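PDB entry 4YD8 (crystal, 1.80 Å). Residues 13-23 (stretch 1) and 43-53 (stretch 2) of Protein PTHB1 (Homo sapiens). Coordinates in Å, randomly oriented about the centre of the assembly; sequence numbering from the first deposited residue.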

ATOM      1  N   TRP A  13     -12.252 -14.054  10.630  1.00 28.61           N
ATOM      2  CA  TRP A  13     -12.348 -15.449  10.245  1.00 32.04           C
ATOM      3  C   TRP A  13     -10.981 -16.103  10.105  1.00 32.08           C
ATOM      4  O   TRP A  13     -10.897 -17.281   9.762  1.00 26.89           O
ATOM      5  CB  TRP A  13     -13.157 -15.598   8.946  1.00 26.46           C
ATOM      6  CG  TRP A  13     -12.647 -14.816   7.765  1.00 25.00           C
ATOM      7  CD1 TRP A  13     -12.990 -13.536   7.410  1.00 24.94           C
ATOM      8  CD2 TRP A  13     -11.731 -15.276   6.770  1.00 24.41           C
ATOM      9  NE1 TRP A  13     -12.319 -13.170   6.265  1.00 23.55           N
ATOM     10  CE2 TRP A  13     -11.554 -14.226   5.843  1.00 24.43           C
ATOM     11  CE3 TRP A  13     -11.039 -16.482   6.569  1.00 28.09           C
ATOM     12  CZ2 TRP A  13     -10.711 -14.340   4.736  1.00 26.44           C
ATOM     13  CZ3 TRP A  13     -10.201 -16.595   5.473  1.00 32.71           C
ATOM     14  CH2 TRP A  13     -10.037 -15.527   4.571  1.00 28.45           C
ATOM     15  N   TRP A  14      -9.917 -15.350  10.387  1.00 26.20           N
ATOM     16  CA  TRP A  14      -8.553 -15.878  10.284  1.00 26.44           C
ATOM     17  C   TRP A  14      -7.555 -14.903  10.892  1.00 31.06           C
ATOM     18  O   TRP A  14      -7.623 -13.699  10.646  1.00 26.49           O
ATOM     19  CB  TRP A  14      -8.166 -16.144   8.830  1.00 27.79           C
ATOM     20  CG  TRP A  14      -6.815 -16.796   8.622  1.00 31.05           C
ATOM     21  CD1 TRP A  14      -6.556 -18.133   8.555  1.00 34.47           C
ATOM     22  CD2 TRP A  14      -5.557 -16.136   8.400  1.00 26.59           C
ATOM     23  NE1 TRP A  14      -5.220 -18.351   8.331  1.00 36.17           N
ATOM     24  CE2 TRP A  14      -4.583 -17.144   8.232  1.00 33.15           C
ATOM     25  CE3 TRP A  14      -5.158 -14.799   8.353  1.00 26.86           C
ATOM     26  CZ2 TRP A  14      -3.237 -16.854   7.999  1.00 33.96           C
ATOM     27  CZ3 TRP A  14      -3.820 -14.514   8.113  1.00 28.58           C
ATOM     28  CH2 TRP A  14      -2.878 -15.537   7.943  1.00 28.02           C
ATOM     29  N   SER A  15      -6.619 -15.421  11.677  1.00 27.40           N
ATOM     30  CA  SER A  15      -5.520 -14.593  12.136  1.00 29.32           C
ATOM     31  C   SER A  15      -4.263 -15.424  12.320  1.00 30.50           C
ATOM     32  O   SER A  15      -4.316 -16.645  12.471  1.00 31.35           O
ATOM     33  CB  SER A  15      -5.881 -13.868  13.438  1.00 32.13           C
ATOM     34  OG  SER A  15      -5.870 -14.749  14.548  1.00 37.81           O
ATOM     35  N   THR A  16      -3.122 -14.760  12.276  1.00 25.60           N
ATOM     36  CA  THR A  16      -1.874 -15.421  12.612  1.00 26.39           C
ATOM     37  C   THR A  16      -0.947 -14.401  13.256  1.00 30.33           C
ATOM     38  O   THR A  16      -1.220 -13.195  13.250  1.00 27.64           O
ATOM     39  CB  THR A  16      -1.199 -16.071  11.372  1.00 30.13           C
ATOM     40  OG1 THR A  16      -0.225 -17.038  11.797  1.00 33.81           O
ATOM     41  CG2 THR A  16      -0.516 -15.028  10.494  1.00 31.05           C
ATOM     42  N   ILE A  17       0.143 -14.894  13.821  1.00 32.69           N
ATOM     43  CA  ILE A  17       1.186 -14.022  14.330  1.00 34.85           C
ATOM     44  C   ILE A  17       2.453 -14.316  13.542  1.00 34.07           C
ATOM     45  O   ILE A  17       2.869 -15.470  13.437  1.00 33.13           O
ATOM     46  CB  ILE A  17       1.408 -14.221  15.839  1.00 34.33           C
ATOM     47  CG1 ILE A  17       0.140 -13.843  16.603  1.00 34.68           C
ATOM     48  CG2 ILE A  17       2.580 -13.384  16.326  1.00 35.54           C
ATOM     49  CD1 ILE A  17       0.245 -14.065  18.121  1.00 40.25           C
ATOM     50  N   LEU A  18       3.038 -13.271  12.964  1.00 27.12           N
ATOM     51  CA  LEU A  18       4.178 -13.410  12.063  1.00 27.64           C
ATOM     52  C   LEU A  18       5.516 -13.445  12.796  1.00 35.60           C
ATOM     53  O   LEU A  18       5.988 -12.420  13.284  1.00 37.48           O
ATOM     54  CB  LEU A  18       4.189 -12.259  11.061  1.00 26.72           C
ATOM     55  CG  LEU A  18       2.947 -12.155  10.185  1.00 31.56           C
ATOM     56  CD1 LEU A  18       3.086 -10.995   9.216  1.00 34.23           C
ATOM     57  CD2 LEU A  18       2.757 -13.450   9.439  1.00 26.55           C
ATOM     58  N   GLY A  19       6.120 -14.624  12.864  1.00 35.36           N
ATOM     59  CA  GLY A  19       7.426 -14.781  13.478  1.00 37.27           C
ATOM     60  C   GLY A  19       7.436 -14.511  14.970  1.00 43.34           C
ATOM     61  O   GLY A  19       6.393 -14.533  15.629  1.00 43.08           O
ATOM     62  N   ASP A  20       8.630 -14.255  15.500  1.00 44.24           N
ATOM     63  CA  ASP A  20       8.805 -14.039  16.929  1.00 51.20           C
ATOM     64  C   ASP A  20       9.328 -12.642  17.210  1.00 48.59           C
ATOM     65  O   ASP A  20      10.505 -12.354  16.985  1.00 48.94           O
ATOM     66  CB  ASP A  20       9.760 -15.080  17.517  1.00 60.08           C
ATOM     67  CG  ASP A  20       9.585 -15.246  19.010  1.00 74.19           C
ATOM     68  OD1 ASP A  20      10.102 -14.401  19.771  1.00 76.67           O
ATOM     69  OD2 ASP A  20       8.925 -16.222  19.423  1.00 81.26           O
ATOM     70  N   LYS A  21       8.442 -11.787  17.710  1.00 47.78           N
ATOM     71  CA  LYS A  21       8.771 -10.394  18.009  1.00 49.66           C
ATOM     72  C   LYS A  21       9.363  -9.682  16.794  1.00 42.12           C
ATOM     73  O   LYS A  21      10.328  -8.933  16.907  1.00 39.47           O
ATOM     74  CB  LYS A  21       9.736 -10.304  19.196  1.00 56.46           C
ATOM     75  CG  LYS A  21       9.314 -11.111  20.424  1.00 65.11           C
ATOM     76  CD  LYS A  21       7.815 -11.005  20.694  1.00 73.31           C
ATOM     77  CE  LYS A  21       7.414 -11.770  21.955  1.00 81.60           C
ATOM     78  NZ  LYS A  21       6.421 -12.845  21.653  1.00 79.69           N
ATOM     79  N   GLU A  22       8.776  -9.926  15.628  1.00 37.68           N
ATOM     80  CA  GLU A  22       9.130  -9.183  14.432  1.00 41.33           C
ATOM     81  C   GLU A  22       8.395  -7.841  14.429  1.00 37.93           C
ATOM     82  O   GLU A  22       7.403  -7.667  15.126  1.00 37.10           O
ATOM     83  CB  GLU A  22       8.809 -10.003  13.171  1.00 38.70           C
ATOM     84  CG  GLU A  22       9.587 -11.327  13.129  1.00 39.57           C
ATOM     85  CD  GLU A  22       9.492 -12.056  11.798  1.00 35.00           C
ATOM     86  OE1 GLU A  22       9.189 -11.413  10.771  1.00 33.14           O
ATOM     87  OE2 GLU A  22       9.755 -13.274  11.779  1.00 37.74           O
ATOM     88  N   GLU A  23       8.904  -6.895  13.648  1.00 34.28           N
ATOM     89  CA  GLU A  23       8.363  -5.542  13.557  1.00 34.88           C
ATOM     90  C   GLU A  23       8.024  -5.221  12.106  1.00 32.44           C
ATOM     91  O   GLU A  23       8.667  -5.697  11.162  1.00 30.80           O
ATOM     92  CB  GLU A  23       9.353  -4.504  14.124  1.00 38.23           C
ATOM     93  CG  GLU A  23       9.782  -4.781  15.558  1.00 49.81           C
ATOM     94  CD  GLU A  23      10.985  -3.958  16.000  1.00 59.11           C
ATOM     95  OE1 GLU A  23      11.581  -3.246  15.162  1.00 57.49           O
ATOM     96  OE2 GLU A  23      11.331  -4.024  17.197  1.00 61.76           O
ATOM     97  N   LYS A  43      -3.656 -12.724  -2.699  1.00 20.40           N
ATOM     98  CA  LYS A  43      -2.890 -13.377  -1.646  1.00 21.64           C
ATOM     99  C   LYS A  43      -2.379 -12.279  -0.733  1.00 23.27           C
ATOM    100  O   LYS A  43      -2.262 -11.138  -1.164  1.00 22.03           O
ATOM    101  CB  LYS A  43      -1.723 -14.192  -2.202  1.00 23.28           C
ATOM    102  CG  LYS A  43      -2.156 -15.498  -2.853  1.00 32.51           C
ATOM    103  CD  LYS A  43      -2.715 -15.258  -4.234  1.00 34.59           C
ATOM    104  CE  LYS A  43      -3.475 -16.476  -4.738  1.00 32.68           C
ATOM    105  NZ  LYS A  43      -4.132 -16.131  -6.018  1.00 29.97           N
ATOM    106  N   ILE A  44      -2.090 -12.619   0.519  1.00 18.24           N
ATOM    107  CA  ILE A  44      -1.520 -11.648   1.450  1.00 18.75           C
ATOM    108  C   ILE A  44      -0.004 -11.763   1.365  1.00 20.91           C
ATOM    109  O   ILE A  44       0.549 -12.856   1.555  1.00 22.67           O
ATOM    110  CB  ILE A  44      -1.967 -11.896   2.892  1.00 20.60           C
ATOM    111  CG1 ILE A  44      -3.493 -11.911   3.005  1.00 21.88           C
ATOM    112  CG2 ILE A  44      -1.392 -10.851   3.837  1.00 19.22           C
ATOM    113  CD1 ILE A  44      -3.948 -12.396   4.358  1.00 23.57           C
ATOM    114  N   ILE A  45       0.662 -10.654   1.060  1.00 19.25           N
ATOM    115  CA  ILE A  45       2.120 -10.630   1.054  1.00 18.44           C
ATOM    116  C   ILE A  45       2.585  -9.705   2.158  1.00 19.12           C
ATOM    117  O   ILE A  45       2.154  -8.554   2.216  1.00 20.72           O
ATOM    118  CB  ILE A  45       2.714 -10.129  -0.287  1.00 21.14           C
ATOM    119  CG1 ILE A  45       2.181 -10.960  -1.459  1.00 25.64           C
ATOM    120  CG2 ILE A  45       4.261 -10.148  -0.217  1.00 18.90           C
ATOM    121  CD1 ILE A  45       1.118 -10.278  -2.254  1.00 27.85           C
ATOM    122  N   VAL A  46       3.440 -10.214   3.042  1.00 17.75           N
ATOM    123  CA  VAL A  46       3.968  -9.395   4.124  1.00 19.42           C
ATOM    124  C   VAL A  46       5.478  -9.537   4.230  1.00 22.92           C
ATOM    125  O   VAL A  46       5.998 -10.656   4.295  1.00 23.49           O
ATOM    126  CB  VAL A  46       3.346  -9.758   5.500  1.00 27.90           C
ATOM    127  CG1 VAL A  46       3.904  -8.829   6.590  1.00 26.68           C
ATOM    128  CG2 VAL A  46       1.833  -9.630   5.469  1.00 30.66           C
ATOM    129  N   GLY A  47       6.180  -8.402   4.245  1.00 22.28           N
ATOM    130  CA  GLY A  47       7.615  -8.413   4.503  1.00 26.33           C
ATOM    131  C   GLY A  47       7.879  -7.832   5.882  1.00 25.40           C
ATOM    132  O   GLY A  47       7.117  -6.987   6.349  1.00 26.48           O
ATOM    133  N   SER A  48       8.925  -8.297   6.561  1.00 26.11           N
ATOM    134  CA  SER A  48       9.219  -7.767   7.888  1.00 26.63           C
ATOM    135  C   SER A  48      10.594  -7.105   7.950  1.00 26.56           C
ATOM    136  O   SER A  48      11.455  -7.347   7.098  1.00 27.46           O
ATOM    137  CB  SER A  48       9.121  -8.866   8.955  1.00 35.65           C
ATOM    138  OG  SER A  48      10.295  -9.636   9.071  1.00 39.05           O
ATOM    139  N   PHE A  49      10.796  -6.274   8.965  1.00 26.99           N
ATOM    140  CA  PHE A  49      12.092  -5.615   9.130  1.00 31.65           C
ATOM    141  C   PHE A  49      13.127  -6.651   9.613  1.00 33.73           C
ATOM    142  O   PHE A  49      14.303  -6.344   9.711  1.00 32.24           O
ATOM    143  CB  PHE A  49      12.017  -4.456  10.127  1.00 38.55           C
ATOM    144  CG  PHE A  49      11.092  -3.342   9.739  1.00 43.95           C
ATOM    145  CD1 PHE A  49      10.637  -3.201   8.440  1.00 40.93           C
ATOM    146  CD2 PHE A  49      10.675  -2.424  10.703  1.00 51.61           C
ATOM    147  CE1 PHE A  49       9.792  -2.164   8.100  1.00 45.90           C
ATOM    148  CE2 PHE A  49       9.833  -1.390  10.375  1.00 51.09           C
ATOM    149  CZ  PHE A  49       9.391  -1.257   9.074  1.00 49.77           C
HETATM  150  N   MSE A  50      12.683  -7.850   9.939  1.00 31.34           N
HETATM  151  CA  MSE A  50      13.550  -8.937  10.276  1.00 37.60           C
HETATM  152  C   MSE A  50      13.932  -9.759   9.058  1.00 38.48           C
HETATM  153  O   MSE A  50      14.581 -10.771   9.184  1.00 37.40           O
HETATM  154  CB  MSE A  50      12.914  -9.818  11.311  1.00 42.17           C
HETATM  155  CG  MSE A  50      12.991  -9.328  12.764  1.00 62.73           C
HETATM  156 SE   MSE A  50      12.553  -7.455  13.061  1.00 42.78          SE
HETATM  157  CE  MSE A  50      12.917  -7.271  14.989  1.00 72.11           C
ATOM    158  N   GLY A  51      13.532  -9.343   7.877  1.00 29.84           N
ATOM    159  CA  GLY A  51      14.056  -9.901   6.637  1.00 29.52           C
ATOM    160  C   GLY A  51      13.229 -11.016   6.021  1.00 33.46           C
ATOM    161  O   GLY A  51      13.553 -11.494   4.940  1.00 32.39           O
ATOM    162  N   TYR A  52      12.162 -11.432   6.698  1.00 28.21           N
ATOM    163  CA  TYR A  52      11.276 -12.476   6.159  1.00 26.58           C
ATOM    164  C   TYR A  52      10.201 -11.959   5.204  1.00 30.11           C
ATOM    165  O   TYR A  52       9.556 -10.951   5.466  1.00 28.16           O
ATOM    166  CB  TYR A  52      10.584 -13.235   7.301  1.00 30.51           C
ATOM    167  CG  TYR A  52      11.529 -14.139   8.050  1.00 38.98           C
ATOM    168  CD1 TYR A  52      11.794 -15.427   7.597  1.00 37.84           C
ATOM    169  CD2 TYR A  52      12.175 -13.700   9.202  1.00 45.39           C
ATOM    170  CE1 TYR A  52      12.680 -16.258   8.275  1.00 43.83           C
ATOM    171  CE2 TYR A  52      13.059 -14.520   9.885  1.00 49.26           C
ATOM    172  CZ  TYR A  52      13.306 -15.797   9.415  1.00 51.01           C
ATOM    173  OH  TYR A  52      14.175 -16.614  10.097  1.00 61.40           O
ATOM    174  N   LEU A  53      10.006 -12.683   4.106  1.00 30.28           N
ATOM    175  CA  LEU A  53       8.906 -12.443   3.181  1.00 25.93           C
ATOM    176  C   LEU A  53       7.942 -13.622   3.288  1.00 26.13           C
ATOM    177  O   LEU A  53       8.360 -14.776   3.165  1.00 25.14           O
ATOM    178  CB  LEU A  53       9.429 -12.283   1.740  1.00 27.20           C
ATOM    179  CG  LEU A  53       8.509 -11.774   0.609  1.00 28.94           C
ATOM    180  CD1 LEU A  53       7.412 -12.769   0.220  1.00 26.75           C
ATOM    181  CD2 LEU A  53       7.881 -10.445   0.967  1.00 28.35           C
TER

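Stretch 2 runs as a strand from Lys43 to Gly47, turns at Ser48-Gly51 and re-enters a strand at Tyr52; the end of stretch 1, Glu22 and Glu23, lies against the turn, while Trp14 and Leu18 meet the preceding strand. Along that strand alternate side chains face stretch 1. Ile44 CD1 lies 4.3 Å from Trp14 CZ3, a loose apolar contact, and Val46 CG1 packs more tightly, 3.5 Å from Leu18 CD1, between two buried residues. Gly47, the last residue of the strand, makes no contact with stretch 1. Ser48 OG donates a short hydrogen bond to Glu22 OE1 (2.7 Å) and accepts a weak one from Met50 N (3.1 Å), so one hydroxyl links the buried carboxylate to the turn. The type I turn is closed by Gly51 N to Ser48 O (3.0 Å). Phe49 N donates to Glu23 O (3.1 Å) in a nearly straight hydrogen bond, the one backbone-to-backbone link between the stretches. Selenomethionine Met50 lies over the Glu22-Glu23 backbone: its SE is 3.7 Å from Glu23 N, which has no hydrogen-bond partner, and its CE is 3.6 Å from Lys21 O. Gly51, at positive phi, leaves no CB to jam against the preceding carbonyl. Tyr52 CD2 finally approaches Glu22 OE2 at 3.6 Å, a van der Waals contact beside the carboxylate.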